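Local coordinates for protein ditrans,polycis-undecaprenyl-diphosphate synthase ((2E,6E)-farnesyl-diphosphate specific) (PDB 6ACS) that probably condenses eight isopentenyl diphosphates onto farnesyl diphosphate to make undecaprenyl diphosphate, the precursor of the lipid carrier for bacterial cell-wall polysaccharides, at residues 48-53 with 93-98; 43-48 with 55-60. All blocks are in the same frame, centred on the assembly; numbering follows the deposited sequence.

Interaction 1 (48-53 with 93-98); sequences HCVKTG and KKFNIA
Val50, on helix 42-52, packs against Ile97 of strand 97-102, an outermost strand of the parallel alpha/beta sheet of this cis-prenyltransferase fold, which follows helix 71-95. No hydrogen bond crosses the contact, which rests mainly on apolar packing. Val50 CG2 lies 3.7 Å from Ile97 CD1 and equally near Ile97 CG1, the two side chains meeting at a slant. Val50 CG2 also approaches Phe95 CB at 4.4 Å, while Val50 CG1 faces the backbone, 4.2 Å from Phe95 O. This split follows from chi1 of Val50 (163°), which puts CG1 opposite the backbone N and leaves CG2 beside that N, turned to Ile97. Just outside, Met129 on strand 129-134 touches both Val50 and Ile97.

Further out, both helices, 42-52 and 71-95, finish in a Schellman motif, at Gly53 and at Asn96. Asn96, with positive phi, turns the chain from helix 71-95 into the strand, and its OD1 takes a hydrogen bond from Glu127 N. Gly53 (phi 90°) ends helix 42-52. One residue earlier, the last turn is doubly pinned: His48 O accepts Thr52 N at 2.9 Å and, from the other face of its carbonyl plane, Thr52 OG1 at 2.8 Å.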
loop_
_atom_site.group_PDB
_atom_site.type_symbol
_atom_site.label_atom_id
_atom_site.label_comp_id
_atom_site.label_asym_id
_atom_site.label_seq_id
_atom_site.Cartn_x
_atom_site.Cartn_y
_atom_site.Cartn_z
ATOM N N HIS B 48 -18.085 -18.551 3.424
ATOM C CA HIS B 48 -18.048 -17.906 4.732
ATOM C C HIS B 48 -18.234 -16.398 4.596
ATOM O O HIS B 48 -18.913 -15.765 5.419
ATOM C CB HIS B 48 -16.740 -18.229 5.458
ATOM C CG HIS B 48 -16.738 -17.805 6.894
ATOM N ND1 HIS B 48 -17.536 -18.406 7.845
ATOM C CD2 HIS B 48 -16.066 -16.820 7.535
ATOM C CE1 HIS B 48 -17.329 -17.830 9.018
ATOM N NE2 HIS B 48 -16.446 -16.862 8.857
ATOM N N CYS B 49 -17.632 -15.802 3.561
ATOM C CA CYS B 49 -17.813 -14.369 3.349
ATOM C C CYS B 49 -19.284 -14.042 3.133
ATOM O O CYS B 49 -19.797 -13.063 3.685
ATOM C CB CYS B 49 -16.968 -13.894 2.165
ATOM S SG CYS B 49 -15.194 -13.853 2.547
ATOM N N VAL B 50 -19.972 -14.837 2.309
ATOM C CA VAL B 50 -21.386 -14.573 2.055
ATOM C C VAL B 50 -22.200 -14.727 3.334
ATOM O O VAL B 50 -23.073 -13.903 3.636
ATOM C CB VAL B 50 -21.916 -15.517 0.961
ATOM C CG1 VAL B 50 -23.434 -15.548 0.994
ATOM C CG2 VAL B 50 -21.415 -15.098 -0.405
ATOM N N LYS B 51 -21.894 -15.758 4.133
ATOM C CA LYS B 51 -22.660 -16.005 5.359
ATOM C C LYS B 51 -22.424 -14.943 6.427
ATOM O O LYS B 51 -23.257 -14.788 7.332
ATOM C CB LYS B 51 -22.326 -17.392 5.910
ATOM C CG LYS B 51 -22.850 -18.517 5.029
ATOM C CD LYS B 51 -22.418 -19.872 5.533
ATOM C CE LYS B 51 -23.232 -20.306 6.735
ATOM N NZ LYS B 51 -22.943 -21.723 7.108
ATOM N N THR B 52 -21.261 -14.290 6.421
ATOM C CA THR B 52 -20.953 -13.276 7.423
ATOM C C THR B 52 -21.251 -11.854 6.960
ATOM O O THR B 52 -21.029 -10.906 7.721
ATOM C CB THR B 52 -19.497 -13.404 7.882
ATOM O OG1 THR B 52 -18.624 -13.323 6.749
ATOM C CG2 THR B 52 -19.296 -14.740 8.556
ATOM N N GLY B 53 -21.651 -11.660 5.714
ATOM C CA GLY B 53 -22.017 -10.336 5.286
ATOM C C GLY B 53 -20.881 -9.522 4.707
ATOM O O GLY B 53 -21.048 -8.316 4.527
ATOM N N LYS B 93 -24.450 -17.946 -9.044
ATOM C CA LYS B 93 -25.902 -17.809 -9.067
ATOM C C LYS B 93 -26.520 -18.301 -7.762
ATOM O O LYS B 93 -27.389 -17.640 -7.182
ATOM C CB LYS B 93 -26.462 -18.564 -10.270
ATOM C CG LYS B 93 -26.043 -17.940 -11.599
ATOM C CD LYS B 93 -26.680 -18.641 -12.790
ATOM C CE LYS B 93 -26.544 -17.808 -14.059
ATOM N NZ LYS B 93 -26.944 -18.573 -15.277
ATOM N N LYS B 94 -26.069 -19.462 -7.277
ATOM C CA LYS B 94 -26.629 -20.038 -6.056
ATOM C C LYS B 94 -26.489 -19.104 -4.859
ATOM O O LYS B 94 -27.412 -18.986 -4.043
ATOM C CB LYS B 94 -25.960 -21.376 -5.745
ATOM C CG LYS B 94 -26.442 -21.998 -4.437
ATOM C CD LYS B 94 -25.724 -23.303 -4.114
ATOM C CE LYS B 94 -26.193 -23.870 -2.778
ATOM N NZ LYS B 94 -25.524 -25.159 -2.441
ATOM N N PHE B 95 -25.337 -18.443 -4.716
ATOM C CA PHE B 95 -25.094 -17.620 -3.537
ATOM C C PHE B 95 -25.317 -16.128 -3.779
ATOM O O PHE B 95 -25.037 -15.325 -2.884
ATOM C CB PHE B 95 -23.675 -17.858 -3.012
ATOM C CG PHE B 95 -23.471 -19.226 -2.419
ATOM C CD1 PHE B 95 -23.837 -19.489 -1.109
ATOM C CD2 PHE B 95 -22.912 -20.247 -3.174
ATOM C CE1 PHE B 95 -23.653 -20.748 -0.561
ATOM C CE2 PHE B 95 -22.723 -21.508 -2.632
ATOM C CZ PHE B 95 -23.094 -21.757 -1.323
ATOM N N ASN B 96 -25.844 -15.748 -4.944
ATOM C CA ASN B 96 -26.134 -14.348 -5.272
ATOM C C ASN B 96 -24.861 -13.497 -5.205
ATOM O O ASN B 96 -24.841 -12.405 -4.623
ATOM C CB ASN B 96 -27.230 -13.784 -4.363
ATOM C CG ASN B 96 -27.877 -12.530 -4.935
ATOM O OD1 ASN B 96 -28.069 -11.539 -4.229
ATOM N ND2 ASN B 96 -28.212 -12.569 -6.218
ATOM N N ILE B 97 -23.797 -14.011 -5.828
ATOM C CA ILE B 97 -22.483 -13.369 -5.885
ATOM C C ILE B 97 -22.258 -12.849 -7.296
ATOM O O ILE B 97 -22.524 -13.559 -8.269
ATOM C CB ILE B 97 -21.352 -14.345 -5.533
ATOM C CG1 ILE B 97 -21.521 -14.894 -4.126
ATOM C CG2 ILE B 97 -19.971 -13.649 -5.667
ATOM C CD1 ILE B 97 -20.640 -16.081 -3.881
ATOM N N ALA B 98 -21.776 -11.616 -7.404
ATOM C CA ALA B 98 -21.392 -11.033 -8.685
ATOM C C ALA B 98 -19.911 -11.286 -8.921
ATOM O O ALA B 98 -19.087 -11.027 -8.038
ATOM C CB ALA B 98 -21.680 -9.531 -8.704
#

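Interaction 2 (43-48 with 55-60); sequences DPIVEH and RALTVF
Asp43 OD1 is held by both Arg91, in a salt bridge to NH2, and Gln88, in a hydrogen bond from NE2, tying to helix 71-95 the turn of helix 42-52 whose Ile45 and Val46 meet Leu57. The arrangement belongs to a beta-alpha-beta crossover: helix 42-52 lies in the connection between strands 12-17 and 56-61, which are parallel neighbours in the sheet, and the contact is where it packs on the second of them.

No hydrogen bond crosses between the two segments; the evidence is of apolar packing, with 98 Å² buried in all and more than half of it on Leu57. The backbones come nearest at Val46 and Leu57, whose CA atoms are 7.5 Å apart. Leu57 carries the strand's side of the contact: its CB points at the helix, chi1 (171°) sets CG opposite the backbone N, chi2 (65°) then helps to bring CD2 to Val46, and the two side chains cross at about a right angle. Val46 CG2 stands 3.8 Å from Leu57 CD2. Ile45 adds a looser touch, its CG2 being 4.4 Å from the same Leu57 CD2; its CB points to the strand but the chain end leads away, and because Ile45 is modelled in two conformers this part is less certain.

Around Leu57, Val13 and Ile15 of strand 12-17 and Leu131 of strand 129-134 also touch it, whereas Ile45 meets Phe221 of helix 218-235. Within the helix, His48 N bonds to Pro44 O at 2.9 Å. Leu57 CD2 reaches the helix backbone too, lying 4.1 Å from Val46 CA.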
loop_
_atom_site.group_PDB
_atom_site.type_symbol
_atom_site.label_atom_id
_atom_site.label_comp_id
_atom_site.label_asym_id
_atom_site.label_seq_id
_atom_site.Cartn_x
_atom_site.Cartn_y
_atom_site.Cartn_z
ATOM N N ASP B 43 -13.620 -22.090 -2.326
ATOM C CA ASP B 43 -15.075 -22.165 -2.178
ATOM C C ASP B 43 -15.568 -22.019 -0.739
ATOM O O ASP B 43 -16.535 -21.265 -0.518
ATOM C CB ASP B 43 -15.587 -23.473 -2.792
ATOM C CG ASP B 43 -15.546 -23.462 -4.303
ATOM O OD1 ASP B 43 -15.402 -22.372 -4.901
ATOM O OD2 ASP B 43 -15.652 -24.558 -4.892
ATOM N N PRO B 44 -15.009 -22.720 0.262
ATOM C CA PRO B 44 -15.486 -22.509 1.642
ATOM C C PRO B 44 -15.262 -21.097 2.129
ATOM O O PRO B 44 -16.055 -20.592 2.938
ATOM C CB PRO B 44 -14.655 -23.507 2.465
ATOM C CG PRO B 44 -14.109 -24.478 1.481
ATOM C CD PRO B 44 -13.963 -23.756 0.196
ATOM N N ILE B 45 -14.201 -20.445 1.638
ATOM C CA ILE B 45 -13.898 -19.068 2.017
ATOM C C ILE B 45 -14.958 -18.128 1.460
ATOM O O ILE B 45 -15.478 -17.248 2.163
ATOM C CB ILE B 45 -12.498 -18.681 1.508
ATOM C CG1 ILE B 45 -11.437 -19.654 2.036
ATOM C CG2 ILE B 45 -12.181 -17.200 1.799
ATOM C CD1 ILE B 45 -11.384 -19.772 3.486
ATOM N N VAL B 46 -15.274 -18.295 0.174
ATOM C CA VAL B 46 -16.331 -17.511 -0.450
ATOM C C VAL B 46 -17.639 -17.674 0.314
ATOM O O VAL B 46 -18.355 -16.696 0.590
ATOM C CB VAL B 46 -16.487 -17.923 -1.923
ATOM C CG1 VAL B 46 -17.715 -17.277 -2.515
ATOM C CG2 VAL B 46 -15.219 -17.574 -2.712
ATOM N N GLU B 47 -17.988 -18.923 0.636
ATOM C CA GLU B 47 -19.241 -19.173 1.351
ATOM C C GLU B 47 -19.236 -18.548 2.744
ATOM O O GLU B 47 -20.265 -18.033 3.203
ATOM C CB GLU B 47 -19.524 -20.677 1.423
ATOM C CG GLU B 47 -19.698 -21.266 0.013
ATOM C CD GLU B 47 -19.777 -22.781 -0.031
ATOM O OE1 GLU B 47 -20.202 -23.389 0.968
ATOM O OE2 GLU B 47 -19.414 -23.360 -1.080
ATOM N N HIS B 48 -18.085 -18.551 3.424
ATOM C CA HIS B 48 -18.048 -17.906 4.732
ATOM C C HIS B 48 -18.234 -16.398 4.596
ATOM O O HIS B 48 -18.913 -15.765 5.419
ATOM C CB HIS B 48 -16.740 -18.229 5.458
ATOM C CG HIS B 48 -16.738 -17.805 6.894
ATOM N ND1 HIS B 48 -17.536 -18.406 7.845
ATOM C CD2 HIS B 48 -16.066 -16.820 7.535
ATOM C CE1 HIS B 48 -17.329 -17.830 9.018
ATOM N NE2 HIS B 48 -16.446 -16.862 8.857
ATOM N N ARG B 55 -18.915 -7.729 2.015
ATOM C CA ARG B 55 -19.451 -7.186 0.771
ATOM C C ARG B 55 -18.587 -7.489 -0.448
ATOM O O ARG B 55 -19.100 -7.496 -1.576
ATOM C CB ARG B 55 -19.623 -5.673 0.882
ATOM C CG ARG B 55 -20.642 -5.272 1.932
ATOM C CD ARG B 55 -20.889 -3.781 1.919
ATOM N NE ARG B 55 -22.175 -3.446 2.525
ATOM C CZ ARG B 55 -23.333 -3.431 1.868
ATOM N NH1 ARG B 55 -23.375 -3.741 0.576
ATOM N NH2 ARG B 55 -24.454 -3.109 2.504
ATOM N N ALA B 56 -17.284 -7.709 -0.256
ATOM C CA ALA B 56 -16.381 -7.910 -1.378
ATOM C C ALA B 56 -15.228 -8.809 -0.956
ATOM O O ALA B 56 -14.691 -8.665 0.141
ATOM C CB ALA B 56 -15.822 -6.581 -1.898
ATOM N N LEU B 57 -14.867 -9.729 -1.836
ATOM C CA LEU B 57 -13.704 -10.597 -1.674
ATOM C C LEU B 57 -12.914 -10.536 -2.967
ATOM O O LEU B 57 -13.470 -10.803 -4.038
ATOM C CB LEU B 57 -14.130 -12.041 -1.378
ATOM C CG LEU B 57 -13.017 -13.081 -1.389
ATOM C CD1 LEU B 57 -12.017 -12.805 -0.254
ATOM C CD2 LEU B 57 -13.635 -14.470 -1.275
ATOM N N THR B 58 -11.636 -10.170 -2.877
ATOM C CA THR B 58 -10.782 -9.997 -4.054
ATOM C C THR B 58 -9.540 -10.870 -3.902
ATOM O O THR B 58 -8.844 -10.773 -2.886
ATOM C CB THR B 58 -10.388 -8.517 -4.216
ATOM O OG1 THR B 58 -11.582 -7.714 -4.310
ATOM C CG2 THR B 58 -9.494 -8.310 -5.447
ATOM N N VAL B 59 -9.252 -11.712 -4.899
ATOM C CA VAL B 59 -8.194 -12.710 -4.753
ATOM C C VAL B 59 -7.187 -12.616 -5.896
ATOM O O VAL B 59 -7.519 -12.252 -7.032
ATOM C CB VAL B 59 -8.776 -14.139 -4.641
ATOM C CG1 VAL B 59 -9.777 -14.202 -3.499
ATOM C CG2 VAL B 59 -9.387 -14.566 -5.943
ATOM N N PHE B 60 -5.945 -12.984 -5.574
ATOM C CA PHE B 60 -4.763 -12.823 -6.423
ATOM C C PHE B 60 -3.947 -14.107 -6.341
ATOM O O PHE B 60 -3.418 -14.431 -5.270
ATOM C CB PHE B 60 -3.920 -11.667 -5.897
ATOM C CG PHE B 60 -2.725 -11.308 -6.739
ATOM C CD1 PHE B 60 -2.747 -11.461 -8.108
ATOM C CD2 PHE B 60 -1.579 -10.796 -6.139
ATOM C CE1 PHE B 60 -1.645 -11.099 -8.875
ATOM C CE2 PHE B 60 -0.472 -10.433 -6.897
ATOM C CZ PHE B 60 -0.508 -10.584 -8.265
#

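In the fold
After strand 12-17 the chain runs into helix 42-52, which supplies the first segment of both contacts, with His48 in common. Interaction 2 closes a short loop, the helix turning back through six residues onto strand 56-61. Interaction 1 spans 39 residues, including that strand and most of helix 71-95, before reaching strand 97-102. In sequence their segments alternate, so the loops cross. They lie about 8 Å apart between centres and touch directly: Ile97 CD1 lies 3.4 Å from Val46 CG1, and Cys49 SG is 4.2 Å from Leu57 CD2. Together they seat one helix across strands 56-61 and 97-102, between which strand 129-134 lies in the sheet.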